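Local coordinates for Phosphoglucomutase/phosphomannomutase family protein (Burkholderia thailandensis, PDB 3UW2), which probably transfers a phosphoryl group within a phosphohexose, as a magnesium-dependent member of the phosphoglucomutase and phosphomannomutase family, at residues R87-V93 against E166-Y172; A391-P395 against S459-L463; R193-V199 against T255-F261. All coordinates share one frame; numbering follows the deposited sequence.

Interaction 1. Residues R87-V93 against E166-Y172; sequences RAAGVDV and ETGSGSY. With EDO (1,2-ethanediol), chain D.
The guanidinium of Arg87 carries CB of Tyr172 over one face, offset toward the rim. At its edge, in plane, are the carbonyl of Gly170 and O1 of a 1,2-ethanediol molecule. The Tyr172 ring has C1 of that diol over the centre of one face, and its plane is turned 27° from the guanidinium. The diol probably comes from the crystallisation liquor. Arg87 NE donates to Gly170 O at 3.0 Å, almost straight, while NH1 holds the diol O1 at 2.7 Å. A bend at chi3 (63°) turns the guanidinium to this position. The hydroxyl of Tyr172 is bonded to Asp95.

The backbones join closely. Arg87 O accepts from Gly170 N at 2.8 Å and from Gly90 N, which come from opposite faces of its plane. Gly168 N donates to Ala88 O at 2.9 Å. CA of Gly90 and CA of Gly168 are 3.4 Å apart, and the two glycines bring the backbones together here. Asp92 OD1 takes Ser171 N at 2.9 Å from above the carboxylate plane. Its OD2 is salt-bridged to Arg119. Val93 N then donates to Ser171 O, and parallel pairing of Val93 with Tyr172 begins.

Gly90 closes helix 75-88 in a Schellman motif. The incoming loop follows this turn and adds strand 172-174 beside strand 92-98 in the mixed sheet of an alpha/beta/alpha domain.

Interaction 2. Residues A391-P395 against S459-L463; sequences AVSTP and SDAAL
Val392 lays its two methyl groups against the first turn of helix 460-477. CG2 rests on the backbone carbonyl of Ser459, 3.5 Å from Ser459 O, and also reaches Leu463 CB at 4.0 Å. CG1 lies beside the carboxylate of Asp460, 3.7 Å from Asp460 OD1. These two side chains cross at about a right angle. The valine torsion (chi1 -50°) sets CG2 between the backbone N and the carbonyl carbon, and CG1 beside the N, so CG2 faces Ser459 and Leu463 while CG1 faces Asp460.

Leu463, at the end of that first turn, points toward the strand. Leu463 CD2 meets Thr394 CG2 at 3.8 Å and Ser393 C at 3.9 Å. CD1 also approaches Thr394 CG2. The CG of Leu463 is anti to its backbone N (chi1 -165°), which sends the branched end toward Ser393 and Thr394; the leucine and threonine side chains cross obliquely. Thr394 OG1 instead donates to Pro395 O at 3.1 Å.

No hydrogen bond joins the two segments, and the contact is van der Waals packing near the surface. The helix start is capped within its own segment: Ser459 OG accepts from Ala462 N at 3.3 Å. Leu463 also packs on Phe455 and Ala457. The arrangement is a serine N-capped helix packed against strands 392-398 and 451-457 of the antiparallel sheet, the first of them outermost, in the C-terminal domain of a phosphohexose mutase.

Interaction 3. Residues R193-V199 against T255-F261; sequences RPLKLVV and TDAEIGF
Arg193 and Glu258 reach for each other from opposite directions and meet end-on. NH1 donates to OE2 of Glu258 at 2.8 Å and NH2 to OE1 at 3.0 Å. Both bonds are nearly straight and use the syn lone pairs of the carboxylate. The guanidinium and carboxylate planes are only 16° apart, so the paired groups form one nearly flat unit. The arginine chain is extended from CG to NE, which carries the guanidinium out to the glutamate. A water links Glu258 OE2 to Lys196 N.

Lys196 and Asp256 meet differently. Their side chains cross at about a right angle, and NZ donates to OD1 of Asp256 at 2.6 Å, on its syn lone pair. CG of the extended lysine chain passes over CA and CB of Ala257 on the way.

Further along, the segments become parallel strands, 197-199 and 259-261, with axes 19° apart. Val198 is bonded through both its N and its O: the N donates to Ile259 O in the carbonyl plane, and the O accepts from Phe261 N at 2.7 Å. Glu258 N donates to Lys196 O at 2.8 Å. On the face of Leu197 and Phe261, Leu197 CD1 meets the ring obliquely, 3.7 Å from Phe261 CE2, and helix 364-375 covers both residues. On the other face, Val198 CG2 packs 3.6 Å from Ala257 CB, under helix 246-254. Strand 259-263 continues toward Asp264, one of the three aspartates that bind zinc.

Arg193 NH2 has a second partner in Val378 O. Two salt bridges thus sit where the segments enter the sheet, and apolar packing takes over inward. The paired charges probably keep both carboxylates ionised.

The three contacts lie in separate parts of the chain and do not touch; the nearest atoms of interactions 2 and 3 are about 18 Å apart, and interactions 1 and 2 lie on opposite sides of its centre. Interaction 3 reaches deepest, with just over half of its residues buried, most of these on the two middle strands of a sheet, and ion pairs at its outer end. Interaction 1 is partly buried and relies mainly on backbone bonds, some of them made by glycines. Interaction 2 is a surface contact with apolar packing and no hydrogen bond between its segments. Interactions 1 and 3 both pair parallel strands, whereas interaction 2 sets a helix against an edge strand.

Interaction 1. Residues R87-V93 against E166-Y172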
ATOM      1  N   ARG A  87     -14.611  23.183   1.853  1.00 26.41           N
ATOM      2  CA  ARG A  87     -15.418  24.178   2.652  1.00 27.39           C
ATOM      3  C   ARG A  87     -16.521  24.899   1.804  1.00 28.03           C
ATOM      4  O   ARG A  87     -17.622  25.175   2.327  1.00 31.84           O
ATOM      5  CB  ARG A  87     -14.499  25.191   3.310  1.00 28.55           C
ATOM      6  CG  ARG A  87     -13.468  24.555   4.273  1.00 28.48           C
ATOM      7  CD  ARG A  87     -12.413  25.598   4.688  1.00 27.28           C
ATOM      8  NE  ARG A  87     -13.008  26.733   5.456  1.00 28.79           N
ATOM      9  CZ  ARG A  87     -12.372  27.882   5.710  1.00 29.31           C
ATOM     10  NH1 ARG A  87     -11.075  28.075   5.326  1.00 28.36           N
ATOM     11  NH2 ARG A  87     -12.995  28.810   6.466  1.00 30.87           N
ATOM     12  N   ALA A  88     -16.218  25.246   0.546  1.00 28.44           N
ATOM     13  CA  ALA A  88     -17.195  25.796  -0.461  1.00 28.52           C
ATOM     14  C   ALA A  88     -18.372  24.847  -0.716  1.00 30.13           C
ATOM     15  O   ALA A  88     -19.434  25.307  -1.088  1.00 31.43           O
ATOM     16  CB  ALA A  88     -16.493  26.117  -1.812  1.00 28.56           C
ATOM     17  N   ALA A  89     -18.155  23.523  -0.599  1.00 30.66           N
ATOM     18  CA  ALA A  89     -19.261  22.515  -0.599  1.00 30.82           C
ATOM     19  C   ALA A  89     -20.053  22.441   0.709  1.00 30.57           C
ATOM     20  O   ALA A  89     -21.053  21.705   0.777  1.00 33.16           O
ATOM     21  CB  ALA A  89     -18.719  21.084  -0.904  1.00 28.53           C
ATOM     22  N   GLY A  90     -19.615  23.141   1.739  1.00 30.93           N
ATOM     23  CA  GLY A  90     -20.342  23.167   3.029  1.00 31.52           C
ATOM     24  C   GLY A  90     -19.814  22.116   4.028  1.00 36.05           C
ATOM     25  O   GLY A  90     -20.480  21.816   5.009  1.00 34.61           O
ATOM     26  N   VAL A  91     -18.600  21.578   3.800  1.00 31.12           N
ATOM     27  CA  VAL A  91     -18.003  20.526   4.628  1.00 32.79           C
ATOM     28  C   VAL A  91     -16.934  21.131   5.566  1.00 32.93           C
ATOM     29  O   VAL A  91     -16.134  21.901   5.130  1.00 32.40           O
ATOM     30  CB  VAL A  91     -17.433  19.448   3.660  1.00 33.52           C
ATOM     31  CG1 VAL A  91     -16.454  18.537   4.339  1.00 35.47           C
ATOM     32  CG2 VAL A  91     -18.624  18.654   3.086  1.00 34.34           C
ATOM     33  N   ASP A  92     -16.977  20.843   6.871  1.00 32.70           N
ATOM     34  CA  ASP A  92     -15.901  21.267   7.760  1.00 30.96           C
ATOM     35  C   ASP A  92     -14.587  20.526   7.489  1.00 29.30           C
ATOM     36  O   ASP A  92     -14.617  19.330   7.203  1.00 30.32           O
ATOM     37  CB  ASP A  92     -16.317  21.034   9.194  1.00 31.87           C
ATOM     38  CG  ASP A  92     -17.564  21.841   9.567  1.00 34.98           C
ATOM     39  OD1 ASP A  92     -17.928  22.831   8.857  1.00 31.69           O
ATOM     40  OD2 ASP A  92     -18.193  21.438  10.542  1.00 37.43           O
ATOM     41  N   VAL A  93     -13.439  21.209   7.621  1.00 26.61           N
ATOM     42  CA  VAL A  93     -12.139  20.579   7.325  1.00 27.60           C
ATOM     43  C   VAL A  93     -11.345  20.521   8.621  1.00 28.08           C
ATOM     44  O   VAL A  93     -11.286  21.496   9.367  1.00 31.57           O
ATOM     45  CB  VAL A  93     -11.331  21.371   6.264  1.00 27.46           C
ATOM     46  CG1 VAL A  93      -9.865  20.845   6.147  1.00 27.28           C
ATOM     47  CG2 VAL A  93     -12.066  21.264   4.925  1.00 27.35           C
ATOM     48  N   GLU A 166     -22.614  20.707  -4.280  1.00 33.79           N
ATOM     49  CA  GLU A 166     -23.240  21.324  -3.142  1.00 35.88           C
ATOM     50  C   GLU A 166     -22.519  22.639  -2.811  1.00 35.30           C
ATOM     51  O   GLU A 166     -21.371  22.883  -3.279  1.00 35.66           O
ATOM     52  CB  GLU A 166     -23.247  20.370  -1.948  1.00 34.43           C
ATOM     53  CG  GLU A 166     -23.894  19.039  -2.268  1.00 36.11           C
ATOM     54  CD  GLU A 166     -25.402  19.154  -2.446  1.00 42.11           C
ATOM     55  OE1 GLU A 166     -26.038  20.073  -1.858  1.00 40.78           O
ATOM     56  OE2 GLU A 166     -25.955  18.343  -3.226  1.00 42.90           O
ATOM     57  N   THR A 167     -23.183  23.450  -1.984  1.00 36.22           N
ATOM     58  CA  THR A 167     -22.741  24.794  -1.621  1.00 38.57           C
ATOM     59  C   THR A 167     -22.891  24.988  -0.102  1.00 39.27           C
ATOM     60  O   THR A 167     -23.871  24.564   0.513  1.00 41.68           O
ATOM     61  CB  THR A 167     -23.591  25.841  -2.362  1.00 43.31           C
ATOM     62  OG1 THR A 167     -23.261  25.785  -3.760  1.00 42.01           O
ATOM     63  CG2 THR A 167     -23.302  27.259  -1.835  1.00 42.83           C
ATOM     64  N   GLY A 168     -21.891  25.582   0.521  1.00 37.64           N
ATOM     65  CA  GLY A 168     -22.017  25.957   1.920  1.00 35.89           C
ATOM     66  C   GLY A 168     -20.738  26.694   2.279  1.00 35.22           C
ATOM     67  O   GLY A 168     -19.985  27.175   1.404  1.00 36.46           O
ATOM     68  N   SER A 169     -20.460  26.707   3.567  1.00 34.86           N
ATOM     69  CA  SER A 169     -19.390  27.488   4.107  1.00 36.53           C
ATOM     70  C   SER A 169     -18.809  26.696   5.302  1.00 37.30           C
ATOM     71  O   SER A 169     -19.084  27.003   6.466  1.00 38.74           O
ATOM     72  CB  SER A 169     -20.013  28.823   4.541  1.00 39.15           C
ATOM     73  OG  SER A 169     -18.998  29.628   5.032  1.00 47.69           O
ATOM     74  N   GLY A 170     -18.028  25.657   5.033  1.00 33.47           N
ATOM     75  CA  GLY A 170     -17.512  24.847   6.140  1.00 32.93           C
ATOM     76  C   GLY A 170     -16.425  25.541   6.948  1.00 31.12           C
ATOM     77  O   GLY A 170     -15.809  26.489   6.504  1.00 28.92           O
ATOM     78  N   SER A 171     -16.228  25.100   8.175  1.00 31.44           N
ATOM     79  CA  SER A 171     -15.176  25.665   9.027  1.00 31.40           C
ATOM     80  C   SER A 171     -13.815  24.996   8.718  1.00 30.43           C
ATOM     81  O   SER A 171     -13.744  24.078   7.899  1.00 28.83           O
ATOM     82  CB  SER A 171     -15.558  25.425  10.501  1.00 32.06           C
ATOM     83  OG  SER A 171     -15.556  24.008  10.761  1.00 32.31           O
ATOM     84  N   TYR A 172     -12.742  25.490   9.354  1.00 32.40           N
ATOM     85  CA  TYR A 172     -11.384  24.942   9.148  1.00 31.12           C
ATOM     86  C   TYR A 172     -10.717  24.936  10.485  1.00 31.34           C
ATOM     87  O   TYR A 172     -10.828  25.909  11.229  1.00 29.18           O
ATOM     88  CB  TYR A 172     -10.569  25.852   8.219  1.00 29.63           C
ATOM     89  CG  TYR A 172      -9.100  25.461   8.076  1.00 30.94           C
ATOM     90  CD1 TYR A 172      -8.736  24.396   7.206  1.00 28.36           C
ATOM     91  CD2 TYR A 172      -8.074  26.186   8.732  1.00 29.84           C
ATOM     92  CE1 TYR A 172      -7.399  24.005   7.014  1.00 27.90           C
ATOM     93  CE2 TYR A 172      -6.729  25.821   8.559  1.00 28.49           C
ATOM     94  CZ  TYR A 172      -6.402  24.765   7.680  1.00 28.36           C
ATOM     95  OH  TYR A 172      -5.113  24.352   7.511  1.00 28.37           O
TER
HETATM   96  C1  EDO D 467      -8.043  27.030   4.612  1.00 36.78           C
HETATM   97  O1  EDO D 467      -9.284  26.628   3.915  1.00 34.39           O
HETATM   98  C2  EDO D 467      -6.826  26.142   4.220  1.00 32.58           C
HETATM   99  O2  EDO D 467      -6.421  26.627   2.920  1.00 39.72           O
HETATM  100  O   HOH W   1     -17.331  23.358  13.054  1.00 52.05           O
HETATM  101  O   HOH W   2     -13.308  22.566  11.076  1.00 32.56           O

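Interaction 2. Residues A391-P395 against S459-L463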
ATOM      1  N   ALA A 391      11.116 -19.651  -2.620  1.00 35.64           N
ATOM      2  CA  ALA A 391      10.998 -20.453  -3.872  1.00 37.27           C
ATOM      3  C   ALA A 391      11.804 -19.747  -4.914  1.00 39.18           C
ATOM      4  O   ALA A 391      12.296 -18.724  -4.638  1.00 41.24           O
ATOM      5  CB  ALA A 391       9.541 -20.537  -4.284  1.00 37.20           C
ATOM      6  N   VAL A 392      11.971 -20.250  -6.125  1.00 46.73           N
ATOM      7  CA  VAL A 392      12.662 -19.404  -7.109  1.00 46.14           C
ATOM      8  C   VAL A 392      11.584 -18.616  -7.834  1.00 45.52           C
ATOM      9  O   VAL A 392      10.458 -19.117  -7.960  1.00 44.27           O
ATOM     10  CB  VAL A 392      13.548 -20.214  -8.108  1.00 48.47           C
ATOM     11  CG1 VAL A 392      14.458 -21.183  -7.365  1.00 49.93           C
ATOM     12  CG2 VAL A 392      12.691 -20.986  -9.078  1.00 51.39           C
ATOM     13  N   SER A 393      11.898 -17.415  -8.320  1.00 46.55           N
ATOM     14  CA  SER A 393      10.958 -16.645  -9.199  1.00 51.24           C
ATOM     15  C   SER A 393      11.623 -15.822 -10.320  1.00 59.68           C
ATOM     16  O   SER A 393      12.837 -15.581 -10.298  1.00 59.97           O
ATOM     17  CB  SER A 393      10.045 -15.693  -8.412  1.00 51.60           C
ATOM     18  OG  SER A 393      10.608 -15.333  -7.171  1.00 54.08           O
ATOM     19  N   THR A 394      10.798 -15.421 -11.294  1.00 57.79           N
ATOM     20  CA  THR A 394      11.127 -14.383 -12.297  1.00 56.59           C
ATOM     21  C   THR A 394      10.706 -12.981 -11.855  1.00 52.23           C
ATOM     22  O   THR A 394       9.814 -12.826 -11.032  1.00 48.01           O
ATOM     23  CB  THR A 394      10.361 -14.628 -13.625  1.00 59.84           C
ATOM     24  OG1 THR A 394       8.932 -14.482 -13.402  1.00 62.24           O
ATOM     25  CG2 THR A 394      10.714 -15.994 -14.251  1.00 59.43           C
ATOM     26  N   PRO A 395      11.339 -11.921 -12.414  1.00 57.99           N
ATOM     27  CA  PRO A 395      10.659 -10.588 -12.204  1.00 56.62           C
ATOM     28  C   PRO A 395       9.363 -10.495 -13.036  1.00 56.07           C
ATOM     29  O   PRO A 395       9.105 -11.393 -13.888  1.00 51.51           O
ATOM     30  CB  PRO A 395      11.707  -9.561 -12.696  1.00 58.84           C
ATOM     31  CG  PRO A 395      12.750 -10.350 -13.438  1.00 60.31           C
ATOM     32  CD  PRO A 395      12.709 -11.782 -12.954  1.00 57.63           C
ATOM     33  N   SER A 459      11.930 -25.186  -8.269  1.00 37.40           N
ATOM     34  CA  SER A 459      13.304 -25.360  -8.768  1.00 41.70           C
ATOM     35  C   SER A 459      13.503 -24.547 -10.050  1.00 44.09           C
ATOM     36  O   SER A 459      12.521 -24.069 -10.677  1.00 39.90           O
ATOM     37  CB  SER A 459      13.628 -26.836  -9.035  1.00 42.27           C
ATOM     38  OG  SER A 459      12.793 -27.289 -10.084  1.00 41.68           O
ATOM     39  N   ASP A 460      14.766 -24.401 -10.449  1.00 47.97           N
ATOM     40  CA  ASP A 460      15.079 -23.647 -11.671  1.00 50.89           C
ATOM     41  C   ASP A 460      14.405 -24.315 -12.874  1.00 50.58           C
ATOM     42  O   ASP A 460      13.839 -23.636 -13.722  1.00 50.80           O
ATOM     43  CB  ASP A 460      16.604 -23.533 -11.896  1.00 54.41           C
ATOM     44  CG  ASP A 460      17.311 -22.668 -10.827  1.00 56.80           C
ATOM     45  OD1 ASP A 460      16.717 -21.692 -10.309  1.00 55.26           O
ATOM     46  OD2 ASP A 460      18.484 -22.956 -10.491  1.00 60.22           O
ATOM     47  N   ALA A 461      14.466 -25.645 -12.946  1.00 49.99           N
ATOM     48  CA  ALA A 461      13.946 -26.331 -14.130  1.00 50.30           C
ATOM     49  C   ALA A 461      12.427 -26.218 -14.209  1.00 47.28           C
ATOM     50  O   ALA A 461      11.857 -26.058 -15.288  1.00 46.69           O
ATOM     51  CB  ALA A 461      14.408 -27.781 -14.207  1.00 50.88           C
ATOM     52  N   ALA A 462      11.784 -26.299 -13.055  1.00 44.29           N
ATOM     53  CA  ALA A 462      10.339 -26.077 -12.975  1.00 43.22           C
ATOM     54  C   ALA A 462       9.913 -24.643 -13.356  1.00 42.55           C
ATOM     55  O   ALA A 462       8.880 -24.466 -14.010  1.00 43.16           O
ATOM     56  CB  ALA A 462       9.782 -26.498 -11.604  1.00 39.75           C
ATOM     57  N   LEU A 463      10.702 -23.637 -12.997  1.00 41.98           N
ATOM     58  CA  LEU A 463      10.440 -22.267 -13.478  1.00 43.18           C
ATOM     59  C   LEU A 463      10.465 -22.214 -15.020  1.00 46.28           C
ATOM     60  O   LEU A 463       9.599 -21.598 -15.656  1.00 46.93           O
ATOM     61  CB  LEU A 463      11.440 -21.250 -12.879  1.00 43.92           C
ATOM     62  CG  LEU A 463      11.146 -19.740 -12.956  1.00 45.24           C
ATOM     63  CD1 LEU A 463       9.927 -19.369 -12.113  1.00 43.02           C
ATOM     64  CD2 LEU A 463      12.359 -18.904 -12.548  1.00 46.28           C
TER

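Interaction 3. Residues R193-V199 against T255-F261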
ATOM      1  N   ARG A 193      13.025  -6.736  23.685  1.00 44.73           N
ATOM      2  CA  ARG A 193      14.350  -6.199  23.806  1.00 47.05           C
ATOM      3  C   ARG A 193      14.454  -5.059  22.785  1.00 46.87           C
ATOM      4  O   ARG A 193      13.687  -5.034  21.819  1.00 46.21           O
ATOM      5  CB  ARG A 193      15.434  -7.268  23.543  1.00 47.58           C
ATOM      6  CG  ARG A 193      15.522  -7.815  22.111  1.00 45.72           C
ATOM      7  CD  ARG A 193      16.633  -8.876  21.999  1.00 48.32           C
ATOM      8  NE  ARG A 193      16.700  -9.423  20.651  1.00 48.68           N
ATOM      9  CZ  ARG A 193      17.377  -8.874  19.636  1.00 49.78           C
ATOM     10  NH1 ARG A 193      18.086  -7.786  19.821  1.00 48.92           N
ATOM     11  NH2 ARG A 193      17.360  -9.420  18.427  1.00 48.09           N
ATOM     12  N   PRO A 194      15.374  -4.098  23.005  1.00 47.18           N
ATOM     13  CA  PRO A 194      15.639  -3.128  21.924  1.00 44.95           C
ATOM     14  C   PRO A 194      16.328  -3.795  20.752  1.00 45.44           C
ATOM     15  O   PRO A 194      17.068  -4.790  20.913  1.00 44.52           O
ATOM     16  CB  PRO A 194      16.577  -2.091  22.559  1.00 44.87           C
ATOM     17  CG  PRO A 194      17.041  -2.665  23.847  1.00 47.85           C
ATOM     18  CD  PRO A 194      16.089  -3.767  24.258  1.00 48.80           C
ATOM     19  N   LEU A 195      16.071  -3.264  19.572  1.00 39.90           N
ATOM     20  CA  LEU A 195      16.667  -3.787  18.384  1.00 41.33           C
ATOM     21  C   LEU A 195      17.237  -2.562  17.641  1.00 41.22           C
ATOM     22  O   LEU A 195      16.556  -1.532  17.504  1.00 43.60           O
ATOM     23  CB  LEU A 195      15.537  -4.444  17.595  1.00 45.77           C
ATOM     24  CG  LEU A 195      15.645  -5.760  16.826  1.00 53.49           C
ATOM     25  CD1 LEU A 195      14.339  -6.544  16.842  1.00 52.00           C
ATOM     26  CD2 LEU A 195      15.975  -5.374  15.389  1.00 58.75           C
ATOM     27  N   LYS A 196      18.450  -2.664  17.136  1.00 35.40           N
ATOM     28  CA  LYS A 196      19.055  -1.554  16.422  1.00 35.98           C
ATOM     29  C   LYS A 196      18.711  -1.655  14.954  1.00 33.61           C
ATOM     30  O   LYS A 196      18.932  -2.703  14.347  1.00 33.39           O
ATOM     31  CB  LYS A 196      20.582  -1.531  16.613  1.00 38.49           C
ATOM     32  CG  LYS A 196      21.192  -0.252  16.032  1.00 35.95           C
ATOM     33  CD  LYS A 196      22.529   0.022  16.664  1.00 35.83           C
ATOM     34  CE  LYS A 196      23.314   1.021  15.814  1.00 35.64           C
ATOM     35  NZ  LYS A 196      24.600   1.231  16.514  1.00 38.48           N
ATOM     36  N   LEU A 197      18.121  -0.595  14.417  1.00 32.84           N
ATOM     37  CA  LEU A 197      17.549  -0.576  13.042  1.00 35.34           C
ATOM     38  C   LEU A 197      18.182   0.475  12.145  1.00 33.01           C
ATOM     39  O   LEU A 197      18.527   1.547  12.614  1.00 38.09           O
ATOM     40  CB  LEU A 197      16.074  -0.169  13.051  1.00 36.35           C
ATOM     41  CG  LEU A 197      15.013  -0.495  14.025  1.00 39.35           C
ATOM     42  CD1 LEU A 197      13.713  -0.229  13.277  1.00 36.50           C
ATOM     43  CD2 LEU A 197      15.183  -1.967  14.304  1.00 45.86           C
ATOM     44  N   VAL A 198      18.270   0.166  10.860  1.00 32.82           N
ATOM     45  CA  VAL A 198      18.552   1.153   9.836  1.00 33.03           C
ATOM     46  C   VAL A 198      17.171   1.577   9.333  1.00 30.99           C
ATOM     47  O   VAL A 198      16.354   0.704   8.986  1.00 33.76           O
ATOM     48  CB  VAL A 198      19.413   0.517   8.727  1.00 32.73           C
ATOM     49  CG1 VAL A 198      19.537   1.477   7.535  1.00 34.14           C
ATOM     50  CG2 VAL A 198      20.803   0.229   9.293  1.00 31.67           C
ATOM     51  N   VAL A 199      16.855   2.874   9.395  1.00 30.78           N
ATOM     52  CA  VAL A 199      15.557   3.384   8.833  1.00 27.84           C
ATOM     53  C   VAL A 199      15.869   4.371   7.694  1.00 29.45           C
ATOM     54  O   VAL A 199      16.551   5.379   7.905  1.00 31.08           O
ATOM     55  CB  VAL A 199      14.735   4.048   9.929  1.00 29.23           C
ATOM     56  CG1 VAL A 199      13.455   4.696   9.357  1.00 30.07           C
ATOM     57  CG2 VAL A 199      14.394   3.030  11.047  1.00 30.64           C
ATOM     58  N   THR A 255      27.606  -1.131  10.012  1.00 38.40           N
ATOM     59  CA  THR A 255      27.242  -0.775  11.396  1.00 37.42           C
ATOM     60  C   THR A 255      26.815  -2.057  12.151  1.00 37.76           C
ATOM     61  O   THR A 255      26.693  -3.103  11.532  1.00 39.73           O
ATOM     62  CB  THR A 255      26.072   0.246  11.429  1.00 33.74           C
ATOM     63  OG1 THR A 255      24.847  -0.366  10.943  1.00 34.80           O
ATOM     64  CG2 THR A 255      26.410   1.510  10.588  1.00 33.06           C
ATOM     65  N   ASP A 256      26.554  -1.973  13.451  1.00 37.15           N
ATOM     66  CA  ASP A 256      26.011  -3.119  14.172  1.00 42.15           C
ATOM     67  C   ASP A 256      24.458  -3.171  14.244  1.00 42.21           C
ATOM     68  O   ASP A 256      23.890  -3.838  15.143  1.00 42.54           O
ATOM     69  CB  ASP A 256      26.606  -3.195  15.581  1.00 44.72           C
ATOM     70  CG  ASP A 256      26.294  -1.962  16.405  1.00 46.71           C
ATOM     71  OD1 ASP A 256      25.625  -1.021  15.895  1.00 41.95           O
ATOM     72  OD2 ASP A 256      26.746  -1.928  17.577  1.00 49.68           O
ATOM     73  N   ALA A 257      23.780  -2.447  13.352  1.00 37.15           N
ATOM     74  CA  ALA A 257      22.344  -2.526  13.305  1.00 37.40           C
ATOM     75  C   ALA A 257      22.012  -3.938  12.889  1.00 36.40           C
ATOM     76  O   ALA A 257      22.843  -4.610  12.231  1.00 40.23           O
ATOM     77  CB  ALA A 257      21.761  -1.511  12.327  1.00 34.52           C
ATOM     78  N   GLU A 258      20.814  -4.386  13.235  1.00 34.97           N
ATOM     79  CA  GLU A 258      20.411  -5.810  12.989  1.00 40.18           C
ATOM     80  C   GLU A 258      19.487  -5.975  11.783  1.00 40.09           C
ATOM     81  O   GLU A 258      19.561  -6.974  11.110  1.00 39.33           O
ATOM     82  CB  GLU A 258      19.638  -6.370  14.174  1.00 39.51           C
ATOM     83  CG  GLU A 258      20.369  -6.288  15.508  1.00 44.05           C
ATOM     84  CD  GLU A 258      19.654  -7.066  16.620  1.00 47.38           C
ATOM     85  OE1 GLU A 258      19.303  -8.236  16.408  1.00 46.32           O
ATOM     86  OE2 GLU A 258      19.424  -6.506  17.711  1.00 49.18           O
ATOM     87  N   ILE A 259      18.627  -4.980  11.540  1.00 34.89           N
ATOM     88  CA  ILE A 259      17.542  -5.071  10.570  1.00 36.17           C
ATOM     89  C   ILE A 259      17.397  -3.725   9.865  1.00 35.53           C
ATOM     90  O   ILE A 259      17.570  -2.701  10.517  1.00 34.81           O
ATOM     91  CB  ILE A 259      16.225  -5.430  11.337  1.00 34.50           C
ATOM     92  CG1 ILE A 259      16.249  -6.948  11.719  1.00 39.24           C
ATOM     93  CG2 ILE A 259      14.964  -5.102  10.565  1.00 37.65           C
ATOM     94  CD1 ILE A 259      16.328  -7.908  10.535  1.00 39.45           C
ATOM     95  N   GLY A 260      17.056  -3.732   8.562  1.00 33.77           N
ATOM     96  CA  GLY A 260      16.841  -2.489   7.804  1.00 31.88           C
ATOM     97  C   GLY A 260      15.396  -2.278   7.392  1.00 32.24           C
ATOM     98  O   GLY A 260      14.760  -3.227   6.912  1.00 32.30           O
ATOM     99  N   PHE A 261      14.832  -1.081   7.660  1.00 29.94           N
ATOM    100  CA  PHE A 261      13.445  -0.765   7.192  1.00 30.60           C
ATOM    101  C   PHE A 261      13.539   0.391   6.187  1.00 32.77           C
ATOM    102  O   PHE A 261      14.200   1.378   6.447  1.00 32.10           O
ATOM    103  CB  PHE A 261      12.563  -0.227   8.322  1.00 30.26           C
ATOM    104  CG  PHE A 261      12.069  -1.256   9.320  1.00 31.15           C
ATOM    105  CD1 PHE A 261      12.284  -2.625   9.144  1.00 30.32           C
ATOM    106  CD2 PHE A 261      11.319  -0.820  10.432  1.00 32.01           C
ATOM    107  CE1 PHE A 261      11.795  -3.550  10.077  1.00 31.50           C
ATOM    108  CE2 PHE A 261      10.851  -1.726  11.387  1.00 31.93           C
ATOM    109  CZ  PHE A 261      11.064  -3.102  11.192  1.00 31.44           C
TER
HETATM  110  O   HOH W   3      20.548  -4.464  18.524  1.00 41.69           O